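ALKF (Bacillus cereus, PDB 3ZBO) is of unknown function but has affinity for branched DNA structures and is related to the HEAT-like repeat DNA glycosylases AlkC and AlkD. Local coordinates at residues 10-13 with 14-18; 38-41 with 42-46; 63-67 with 68-72; 221-224 with 225-229. All coordinates share one frame; numbering follows the deposited sequence.

Contact 1. Residues 10-13 with 14-18; sequences KTVM and QELEA
Two turns of the amphipathic helix 9-19, near the start of the chain, meet here, with V12 and L16 on the buried stripe and K10 and Q14 toward solvent. V12 CG1 stands 4.0 Å from L16 CD1; the two side chains run alongside each other and point the same way, one turn apart. V12 carries CG1 anti to its backbone N (chi1 175°), which puts that methyl on the side of the carbonyl carbon, facing the next turn.

On the exposed side the kinked K10 chain runs across the extended Q14 side chain at a slant, and K10 CE comes within 3.1 Å of Q14 OE1. The ammonium atom K10 NZ is 3.3 Å from that same oxygen. T11 and E15 also lie side by side, with T11 CG2 3.8 Å from E15 OE2, but their polar ends find partners outside this pair: T11 OG1 bonds to D8 OD1, and E15 OE1 forms a salt bridge with K51.

As in any alpha helix, the backbone supplies the i to i+4 ladder, for instance L16 N to V12 O at 2.9 Å. In this alpha-helical protein related to the HEAT-like repeat glycosylases, the buried stripe packs on helices 46-52, 56-63 and 68-77: V12 reaches I52, L58, L62 and F73, while L16 touches I48 and F73. M13 O serves two donors: E17 N at 3.1 Å, and more weakly a water that also donates to E17 OE1, 2.6 Å from the water oxygen, tying the carboxylate back to the preceding turn.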
loop_
_atom_site.group_PDB
_atom_site.type_symbol
_atom_site.label_atom_id
_atom_site.label_comp_id
_atom_site.label_asym_id
_atom_site.label_seq_id
_atom_site.Cartn_x
_atom_site.Cartn_y
_atom_site.Cartn_z
ATOM N N LYS A 10 -19.118 7.344 -17.120
ATOM C CA LYS A 10 -20.070 6.239 -17.331
ATOM C C LYS A 10 -19.432 5.124 -18.150
ATOM O O LYS A 10 -19.668 3.911 -17.895
ATOM C CB LYS A 10 -21.334 6.706 -18.092
ATOM C CG LYS A 10 -21.889 5.575 -19.051
ATOM C CD LYS A 10 -22.159 5.993 -20.554
ATOM C CE LYS A 10 -23.086 4.929 -21.323
ATOM N NZ LYS A 10 -24.577 4.915 -20.937
ATOM N N THR A 11 -18.615 5.486 -19.130
ATOM C CA THR A 11 -17.950 4.520 -19.987
ATOM C C THR A 11 -16.893 3.718 -19.205
ATOM O O THR A 11 -16.803 2.481 -19.331
ATOM C CB THR A 11 -17.283 5.204 -21.168
ATOM O OG1 THR A 11 -18.317 5.859 -21.916
ATOM C CG2 THR A 11 -16.550 4.222 -22.082
ATOM N N VAL A 12 -16.127 4.383 -18.354
ATOM C CA VAL A 12 -15.187 3.606 -17.531
ATOM C C VAL A 12 -15.863 2.640 -16.607
ATOM O O VAL A 12 -15.365 1.487 -16.481
ATOM C CB VAL A 12 -14.294 4.574 -16.671
ATOM C CG1 VAL A 12 -13.379 3.778 -15.715
ATOM C CG2 VAL A 12 -13.470 5.536 -17.629
ATOM N N MET A 13 -16.942 3.084 -15.961
ATOM C CA MET A 13 -17.702 2.229 -15.061
ATOM C C MET A 13 -18.290 1.042 -15.829
ATOM O O MET A 13 -18.270 -0.113 -15.349
ATOM C CB MET A 13 -18.771 2.984 -14.336
ATOM C CG MET A 13 -18.292 4.047 -13.305
ATOM S SD MET A 13 -17.261 3.244 -12.012
ATOM C CE MET A 13 -18.470 2.353 -11.065
ATOM N N GLN A 14 -18.763 1.290 -17.051
ATOM C CA GLN A 14 -19.233 0.109 -17.839
ATOM C C GLN A 14 -18.139 -0.876 -18.187
ATOM O O GLN A 14 -18.349 -2.135 -18.068
ATOM C CB GLN A 14 -19.899 0.614 -19.124
ATOM C CG GLN A 14 -21.308 1.095 -18.846
ATOM C CD GLN A 14 -21.895 1.881 -20.005
ATOM O OE1 GLN A 14 -23.110 2.050 -20.061
ATOM N NE2 GLN A 14 -21.042 2.362 -20.945
ATOM N N GLU A 15 -16.975 -0.369 -18.590
ATOM C CA GLU A 15 -15.843 -1.220 -18.989
ATOM C C GLU A 15 -15.340 -2.022 -17.771
ATOM O O GLU A 15 -15.002 -3.216 -17.881
ATOM C CB GLU A 15 -14.734 -0.419 -19.634
ATOM C CG GLU A 15 -15.237 0.388 -20.879
ATOM C CD GLU A 15 -14.150 0.716 -21.904
ATOM O OE1 GLU A 15 -12.939 0.519 -21.604
ATOM O OE2 GLU A 15 -14.530 1.180 -23.033
ATOM N N LEU A 16 -15.284 -1.378 -16.601
ATOM C CA LEU A 16 -14.825 -2.110 -15.417
ATOM C C LEU A 16 -15.807 -3.200 -14.995
ATOM O O LEU A 16 -15.423 -4.312 -14.662
ATOM C CB LEU A 16 -14.611 -1.120 -14.250
ATOM C CG LEU A 16 -13.423 -0.174 -14.382
ATOM C CD1 LEU A 16 -13.382 0.699 -13.108
ATOM C CD2 LEU A 16 -12.118 -0.883 -14.530
ATOM N N GLU A 17 -17.081 -2.919 -15.063
ATOM C CA GLU A 17 -18.124 -3.908 -14.711
ATOM C C GLU A 17 -17.996 -5.070 -15.661
ATOM O O GLU A 17 -18.074 -6.217 -15.230
ATOM C CB GLU A 17 -19.492 -3.258 -14.818
ATOM C CG GLU A 17 -20.577 -4.210 -14.458
ATOM C CD GLU A 17 -21.867 -3.513 -14.066
ATOM O OE1 GLU A 17 -22.118 -2.406 -14.549
ATOM O OE2 GLU A 17 -22.621 -4.100 -13.268
ATOM N N ALA A 18 -17.699 -4.785 -16.936
ATOM C CA ALA A 18 -17.576 -5.910 -17.895
ATOM C C ALA A 18 -16.399 -6.793 -17.634
ATOM O O ALA A 18 -16.450 -7.982 -18.054
ATOM C CB ALA A 18 -17.477 -5.376 -19.340
HETATM O O HOH W 1 -20.983 -0.163 -14.070
#

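Contact 2. Residues 38-41 with 42-46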
loop_
_atom_site.group_PDB
_atom_site.type_symbol
_atom_site.label_atom_id
_atom_site.label_comp_id
_atom_site.label_asym_id
_atom_site.label_seq_id
_atom_site.Cartn_x
_atom_site.Cartn_y
_atom_site.Cartn_z
ATOM N N PHE A 38 -16.794 -5.081 -8.321
ATOM C CA PHE A 38 -16.947 -5.905 -9.476
ATOM C C PHE A 38 -15.964 -7.081 -9.519
ATOM O O PHE A 38 -16.294 -8.144 -10.127
ATOM C CB PHE A 38 -16.698 -5.135 -10.760
ATOM C CG PHE A 38 -17.585 -3.917 -10.998
ATOM C CD1 PHE A 38 -18.937 -3.897 -10.675
ATOM C CD2 PHE A 38 -16.993 -2.775 -11.534
ATOM C CE1 PHE A 38 -19.740 -2.759 -10.968
ATOM C CE2 PHE A 38 -17.782 -1.607 -11.806
ATOM C CZ PHE A 38 -19.114 -1.637 -11.542
ATOM N N GLY A 39 -14.761 -6.928 -8.938
ATOM C CA GLY A 39 -13.831 -8.041 -9.005
ATOM C C GLY A 39 -13.024 -7.997 -10.287
ATOM O O GLY A 39 -12.924 -8.993 -11.078
ATOM N N VAL A 40 -12.260 -6.928 -10.489
ATOM C CA VAL A 40 -11.440 -6.793 -11.708
ATOM C C VAL A 40 -9.983 -7.124 -11.461
ATOM O O VAL A 40 -9.348 -6.512 -10.611
ATOM C CB VAL A 40 -11.542 -5.340 -12.275
ATOM C CG1 VAL A 40 -10.675 -5.168 -13.538
ATOM C CG2 VAL A 40 -13.009 -4.956 -12.532
ATOM N N ALA A 41 -9.390 -8.128 -12.150
ATOM C CA ALA A 41 -7.987 -8.397 -11.949
ATOM C C ALA A 41 -7.226 -7.200 -12.449
ATOM O O ALA A 41 -7.538 -6.647 -13.520
ATOM C CB ALA A 41 -7.593 -9.580 -12.783
ATOM N N THR A 42 -6.203 -6.788 -11.700
ATOM C CA THR A 42 -5.479 -5.549 -12.042
ATOM C C THR A 42 -4.858 -5.559 -13.444
ATOM O O THR A 42 -4.846 -4.542 -14.113
ATOM C CB THR A 42 -4.492 -5.103 -11.000
ATOM O OG1 THR A 42 -3.441 -6.065 -10.895
ATOM C CG2 THR A 42 -5.188 -4.903 -9.617
ATOM N N GLY A 43 -4.384 -6.705 -13.923
ATOM C CA GLY A 43 -3.737 -6.617 -15.250
ATOM C C GLY A 43 -4.770 -6.297 -16.330
ATOM O O GLY A 43 -4.394 -5.761 -17.424
ATOM N N ALA A 44 -6.029 -6.620 -16.067
ATOM C CA ALA A 44 -7.097 -6.338 -17.028
ATOM C C ALA A 44 -7.329 -4.834 -17.177
ATOM O O ALA A 44 -7.933 -4.400 -18.146
ATOM C CB ALA A 44 -8.408 -7.092 -16.672
ATOM N N MET A 45 -6.800 -4.034 -16.243
ATOM C CA MET A 45 -6.918 -2.593 -16.378
ATOM C C MET A 45 -5.940 -1.898 -17.318
ATOM O O MET A 45 -6.178 -0.737 -17.636
ATOM C CB MET A 45 -6.796 -1.947 -14.955
ATOM C CG MET A 45 -7.929 -2.472 -14.089
ATOM S SD MET A 45 -7.624 -1.806 -12.363
ATOM C CE MET A 45 -9.040 -2.426 -11.508
ATOM N N LYS A 46 -4.885 -2.612 -17.754
ATOM C CA LYS A 46 -3.813 -1.995 -18.517
ATOM C C LYS A 46 -4.309 -1.320 -19.793
ATOM O O LYS A 46 -3.987 -0.160 -19.953
ATOM C CB LYS A 46 -2.599 -2.919 -18.765
ATOM C CG LYS A 46 -1.353 -2.127 -19.246
ATOM C CD LYS A 46 -0.064 -2.701 -18.633
ATOM C CE LYS A 46 1.127 -1.827 -18.952
ATOM N NZ LYS A 46 1.584 -2.136 -20.332
#
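V40 overlaps the far end of the M45 side chain: V40 CG1 lies 3.8 Å from M45 CE and 3.9 Å from M45 CG, so a single methyl is held against both ends of the extended thioether. The two side chains pass across one another at a slant. M45 gets there with CG beside its backbone N (chi1 -61°) and everything beyond CG stretched out, which carries CE back past the turn to the valine. A44 CB adds a looser apolar touch, 4.3 Å from V40 CG1.

The backbone folds sharply between them, in the loop that leads into helix 46-52. A44 N donates to A41 O at 3.0 Å, a bent bond (N-H...O 136°) in which the donor sits above the carbonyl plane. M45 N follows with a bond to T42 O at 2.9 Å, so this run-in already turns in a helical sense ahead of the regular helix.

Helix 68-77 packs against the methionine, which meets Y72, F73 and I76, and V40 also packs on L19 of helix 9-19. The backbone of V40 is held at both ends, its N by D69 OD1 and its O by Y28 OH. Dispersion between methyls and a thioether thus makes up the side-chain contact, while the hydrogen bonds within 38-46 run from backbone to backbone and set the path of the turn, and side chains of D69 and Y28 hold V40 from outside.

Contact 3. Residues 63-67 with 68-72; sequences YATGN and YDAMY
N67 OD1 takes two backbone N-H groups from the first turn of helix 68-77: D69 N at 2.9 Å and A70 N at 3.3 Å. Both bonds are weak, the first because it is bent (126°), the second because it is long though nearly straight. N67 is the N-cap of that helix, and its CG, anti to the backbone N (chi1 174°), swings the amide oxygen over the helix start. Its own carbonyl begins the regular ladder: M71 N reaches N67 O at 2.8 Å, almost in line with the C=O bond.

One residue earlier G66, the last residue of a type I turn from Y63, leaves helical geometry with a positive phi. T65 OG1 accepts from N67 N at 3.0 Å, an ST turn, and the same hydroxyl is also bonded to L62 O, so the linker between helices 56-63 and 68-77 is pinned at several points.

Across this corner M71 folds back on Y63. M71 CE sits over one face of the tyrosine ring, 3.7 Å from its centroid, as a CH-pi contact displaced toward the rim. The bend at chi3 (86°) turns the methyl down to the ring, while M71 SD stays farther above the same face, a Met-aromatic contact, and lies 3.6 Å from G66 CA. W91 stacks with Y63, and its carbonyl bonds to the tyrosine hydroxyl. The corner therefore meets the D69 and A70 amides with a side-chain oxygen, and Y68 N with a water, while the M71 thioether packs against the Y63 ring by dispersion and CH-pi contact.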
loop_
_atom_site.group_PDB
_atom_site.type_symbol
_atom_site.label_atom_id
_atom_site.label_comp_id
_atom_site.label_asym_id
_atom_site.label_seq_id
_atom_site.Cartn_x
_atom_site.Cartn_y
_atom_site.Cartn_z
ATOM N N TYR A 63 -13.142 7.584 -7.616
ATOM C CA TYR A 63 -12.877 7.229 -6.179
ATOM C C TYR A 63 -14.129 7.438 -5.325
ATOM O O TYR A 63 -14.414 6.675 -4.373
ATOM C CB TYR A 63 -11.703 8.099 -5.698
ATOM C CG TYR A 63 -11.108 7.510 -4.447
ATOM C CD1 TYR A 63 -10.168 6.476 -4.510
ATOM C CD2 TYR A 63 -11.499 8.008 -3.198
ATOM C CE1 TYR A 63 -9.600 5.926 -3.329
ATOM C CE2 TYR A 63 -11.010 7.442 -2.019
ATOM C CZ TYR A 63 -10.058 6.400 -2.117
ATOM O OH TYR A 63 -9.551 5.878 -0.947
ATOM N N ALA A 64 -14.955 8.403 -5.727
ATOM C CA ALA A 64 -16.174 8.717 -4.992
ATOM C C ALA A 64 -17.238 7.696 -5.100
ATOM O O ALA A 64 -18.276 7.824 -4.389
ATOM C CB ALA A 64 -16.748 10.121 -5.471
ATOM N N THR A 65 -17.101 6.758 -6.052
ATOM C CA THR A 65 -18.125 5.693 -6.205
ATOM C C THR A 65 -18.237 4.839 -4.946
ATOM O O THR A 65 -19.294 4.237 -4.698
ATOM C CB THR A 65 -17.852 4.777 -7.363
ATOM O OG1 THR A 65 -16.650 4.093 -7.169
ATOM C CG2 THR A 65 -17.870 5.583 -8.685
ATOM N N GLY A 66 -17.123 4.698 -4.237
ATOM C CA GLY A 66 -17.072 3.684 -3.178
ATOM C C GLY A 66 -17.048 2.258 -3.698
ATOM O O GLY A 66 -17.142 1.340 -2.857
ATOM N N ASN A 67 -16.794 2.066 -4.980
ATOM C CA ASN A 67 -16.635 0.760 -5.593
ATOM C C ASN A 67 -15.140 0.467 -5.656
ATOM O O ASN A 67 -14.347 1.204 -6.257
ATOM C CB ASN A 67 -17.298 0.783 -6.964
ATOM C CG ASN A 67 -17.062 -0.498 -7.756
ATOM O OD1 ASN A 67 -15.969 -1.077 -7.774
ATOM N ND2 ASN A 67 -18.108 -0.952 -8.442
ATOM N N TYR A 68 -14.705 -0.593 -4.923
ATOM C CA TYR A 68 -13.305 -0.861 -4.809
ATOM C C TYR A 68 -12.567 -0.862 -6.164
ATOM O O TYR A 68 -11.453 -0.333 -6.318
ATOM C CB TYR A 68 -13.032 -2.223 -4.093
ATOM C CG TYR A 68 -11.562 -2.596 -4.113
ATOM C CD1 TYR A 68 -10.603 -1.874 -3.386
ATOM C CD2 TYR A 68 -11.088 -3.654 -4.967
ATOM C CE1 TYR A 68 -9.263 -2.165 -3.459
ATOM C CE2 TYR A 68 -9.753 -3.937 -5.026
ATOM C CZ TYR A 68 -8.793 -3.225 -4.270
ATOM O OH TYR A 68 -7.468 -3.460 -4.326
ATOM N N ASP A 69 -13.146 -1.515 -7.174
ATOM C CA ASP A 69 -12.367 -1.580 -8.423
ATOM C C ASP A 69 -12.235 -0.231 -9.086
ATOM O O ASP A 69 -11.175 0.107 -9.678
ATOM C CB ASP A 69 -13.039 -2.530 -9.419
ATOM C CG ASP A 69 -13.087 -3.964 -8.870
ATOM O OD1 ASP A 69 -12.070 -4.620 -8.890
ATOM O OD2 ASP A 69 -14.163 -4.343 -8.406
ATOM N N ALA A 70 -13.328 0.533 -9.022
ATOM C CA ALA A 70 -13.233 1.912 -9.555
ATOM C C ALA A 70 -12.258 2.767 -8.771
ATOM O O ALA A 70 -11.552 3.609 -9.361
ATOM C CB ALA A 70 -14.636 2.598 -9.489
ATOM N N MET A 71 -12.254 2.537 -7.467
ATOM C CA MET A 71 -11.311 3.270 -6.630
ATOM C C MET A 71 -9.831 2.889 -6.891
ATOM O O MET A 71 -8.949 3.753 -6.906
ATOM C CB MET A 71 -11.603 3.061 -5.154
ATOM C CG MET A 71 -12.926 3.640 -4.749
ATOM S SD MET A 71 -13.554 3.023 -3.166
ATOM C CE MET A 71 -12.709 4.179 -2.042
ATOM N N TYR A 72 -9.579 1.579 -7.092
ATOM C CA TYR A 72 -8.269 1.123 -7.519
ATOM C C TYR A 72 -7.884 1.765 -8.831
ATOM O O TYR A 72 -6.746 2.267 -8.963
ATOM C CB TYR A 72 -8.295 -0.451 -7.546
ATOM C CG TYR A 72 -6.875 -0.932 -7.766
ATOM C CD1 TYR A 72 -6.343 -0.989 -9.056
ATOM C CD2 TYR A 72 -6.125 -1.426 -6.737
ATOM C CE1 TYR A 72 -5.016 -1.438 -9.205
ATOM C CE2 TYR A 72 -4.781 -1.820 -6.884
ATOM C CZ TYR A 72 -4.262 -1.875 -8.143
ATOM O OH TYR A 72 -2.923 -2.260 -8.293
HETATM O O HOH W 2 -16.231 -1.265 -2.582
#

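Contact 4. Residues 221-224 with 225-229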
loop_
_atom_site.group_PDB
_atom_site.type_symbol
_atom_site.label_atom_id
_atom_site.label_comp_id
_atom_site.label_asym_id
_atom_site.label_seq_id
_atom_site.Cartn_x
_atom_site.Cartn_y
_atom_site.Cartn_z
ATOM N N GLU A 221 11.811 -14.922 8.060
ATOM C CA GLU A 221 11.708 -15.920 6.972
ATOM C C GLU A 221 11.645 -15.235 5.617
ATOM O O GLU A 221 12.278 -15.658 4.610
ATOM C CB GLU A 221 10.480 -16.813 7.165
ATOM C CG GLU A 221 10.278 -17.896 6.076
ATOM C CD GLU A 221 8.995 -18.713 6.296
ATOM O OE1 GLU A 221 7.822 -18.255 6.080
ATOM O OE2 GLU A 221 9.178 -19.815 6.758
ATOM N N SER A 222 10.783 -14.211 5.535
ATOM C CA SER A 222 10.505 -13.544 4.241
ATOM C C SER A 222 11.803 -12.875 3.760
ATOM O O SER A 222 12.144 -12.937 2.554
ATOM C CB SER A 222 9.370 -12.550 4.372
ATOM O OG SER A 222 8.220 -13.272 4.733
ATOM N N ILE A 223 12.495 -12.232 4.705
ATOM C CA ILE A 223 13.813 -11.573 4.379
ATOM C C ILE A 223 14.804 -12.664 3.967
ATOM O O ILE A 223 15.471 -12.488 2.935
ATOM C CB ILE A 223 14.384 -10.837 5.599
ATOM C CG1 ILE A 223 13.540 -9.608 5.859
ATOM C CG2 ILE A 223 15.889 -10.502 5.460
ATOM C CD1 ILE A 223 13.757 -9.169 7.305
ATOM N N GLN A 224 14.837 -13.790 4.683
ATOM C CA GLN A 224 15.754 -14.830 4.277
ATOM C C GLN A 224 15.488 -15.349 2.869
ATOM O O GLN A 224 16.456 -15.618 2.108
ATOM C CB GLN A 224 15.756 -15.983 5.316
ATOM C CG GLN A 224 16.799 -17.081 4.958
ATOM C CD GLN A 224 18.240 -16.509 5.019
ATOM O OE1 GLN A 224 19.005 -16.600 4.075
ATOM N NE2 GLN A 224 18.568 -15.883 6.138
ATOM N N LYS A 225 14.224 -15.451 2.471
ATOM C CA LYS A 225 13.879 -15.935 1.099
ATOM C C LYS A 225 14.436 -14.965 0.082
ATOM O O LYS A 225 14.879 -15.395 -0.984
ATOM C CB LYS A 225 12.357 -16.198 0.947
ATOM C CG LYS A 225 11.986 -17.351 1.761
ATOM C CD LYS A 225 10.473 -17.642 1.755
ATOM C CE LYS A 225 10.186 -18.791 2.764
ATOM N NZ LYS A 225 8.784 -19.268 2.627
ATOM N N GLU A 226 14.340 -13.665 0.348
ATOM C CA GLU A 226 14.898 -12.725 -0.578
ATOM C C GLU A 226 16.401 -12.759 -0.644
ATOM O O GLU A 226 16.942 -12.710 -1.750
ATOM C CB GLU A 226 14.429 -11.292 -0.217
ATOM C CG GLU A 226 12.875 -11.145 -0.397
ATOM C CD GLU A 226 12.509 -10.742 -1.796
ATOM O OE1 GLU A 226 12.623 -11.556 -2.758
ATOM O OE2 GLU A 226 12.075 -9.576 -1.938
ATOM N N LEU A 227 17.031 -12.933 0.505
ATOM C CA LEU A 227 18.503 -13.128 0.480
ATOM C C LEU A 227 18.914 -14.369 -0.271
ATOM O O LEU A 227 19.873 -14.340 -1.066
ATOM C CB LEU A 227 19.051 -13.170 1.867
ATOM C CG LEU A 227 18.760 -11.880 2.706
ATOM C CD1 LEU A 227 19.340 -11.974 4.071
ATOM C CD2 LEU A 227 19.380 -10.581 1.988
ATOM N N ASP A 228 18.131 -15.427 -0.106
ATOM C CA ASP A 228 18.406 -16.699 -0.893
ATOM C C ASP A 228 18.304 -16.525 -2.439
ATOM O O ASP A 228 19.009 -17.243 -3.198
ATOM C CB ASP A 228 17.421 -17.798 -0.444
ATOM C CG ASP A 228 17.689 -18.319 0.988
ATOM O OD1 ASP A 228 18.693 -17.924 1.643
ATOM O OD2 ASP A 228 16.807 -19.100 1.458
ATOM N N ARG A 229 17.488 -15.555 -2.882
ATOM C CA ARG A 229 17.273 -15.237 -4.259
ATOM C C ARG A 229 18.311 -14.206 -4.741
ATOM O O ARG A 229 18.276 -13.806 -5.899
ATOM C CB ARG A 229 15.834 -14.644 -4.438
ATOM C CG ARG A 229 14.683 -15.608 -4.101
ATOM C CD ARG A 229 13.293 -14.819 -4.092
ATOM N NE ARG A 229 12.166 -15.665 -3.610
ATOM C CZ ARG A 229 11.262 -15.334 -2.653
ATOM N NH1 ARG A 229 11.256 -14.139 -2.030
ATOM N NH2 ARG A 229 10.316 -16.216 -2.319
HETATM O O HOH W 3 10.263 -13.212 0.560
#
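The R229 guanidinium has K225 CB over one face, displaced toward the rim and 3.5 Å above the plane, and the E226 carboxylate at its edge. R229 NH1 bonds to E226 OE1 at 3.0 Å as part of a salt bridge; the acid lies close to the guanidinium plane, whereas the arginine approaches the carboxylate from above, 48° out of its plane. NH1 also donates to a water 2.9 Å away, and that water donates to S222 O, linking the residue just past the helix to a carbonyl two turns back. E226 has a second cationic partner, since its OE2 pairs with R236.

Farther back, in one of two conformers modelled for E221, its chain runs alongside K225, and the long 3.7 Å salt bridge from E221 OE1 to K225 NZ is tentative. On the inner side I223 CG2 is 4.0 Å from L227 CD1, and I223 packs on helices 171-187 and 192-202.

L227 N donates to I223 O at 2.9 Å, and D228 N to Q224 O at 2.8 Å. Apolar residues on one stripe and charged ones on another mark an amphipathic surface helix, here the end of 219-228, with R229 folding back on E226 just beyond it.

How the contacts relate
Contacts 1, 2 and 3 form one cluster on the N-terminal side of the molecule, their centres 11 to 13 Å apart, whereas contact 4 lies well away, its nearest atoms about 18 Å from contacts 2 and 3. Contact 3 is the buried one; the other three are partly buried. M13 SD of contact 1 rests 3.7 Å from A70 CB of contact 3, and D69 of contact 3 probably takes hydrogen bonds from the backbone N atoms of F38 and G39, tying the loop of contact 2 to helix 68-77. Contacts 1 and 4 are alike, single amphipathic helices with charged outer faces, while 2 and 3 shape the chain at helix starts.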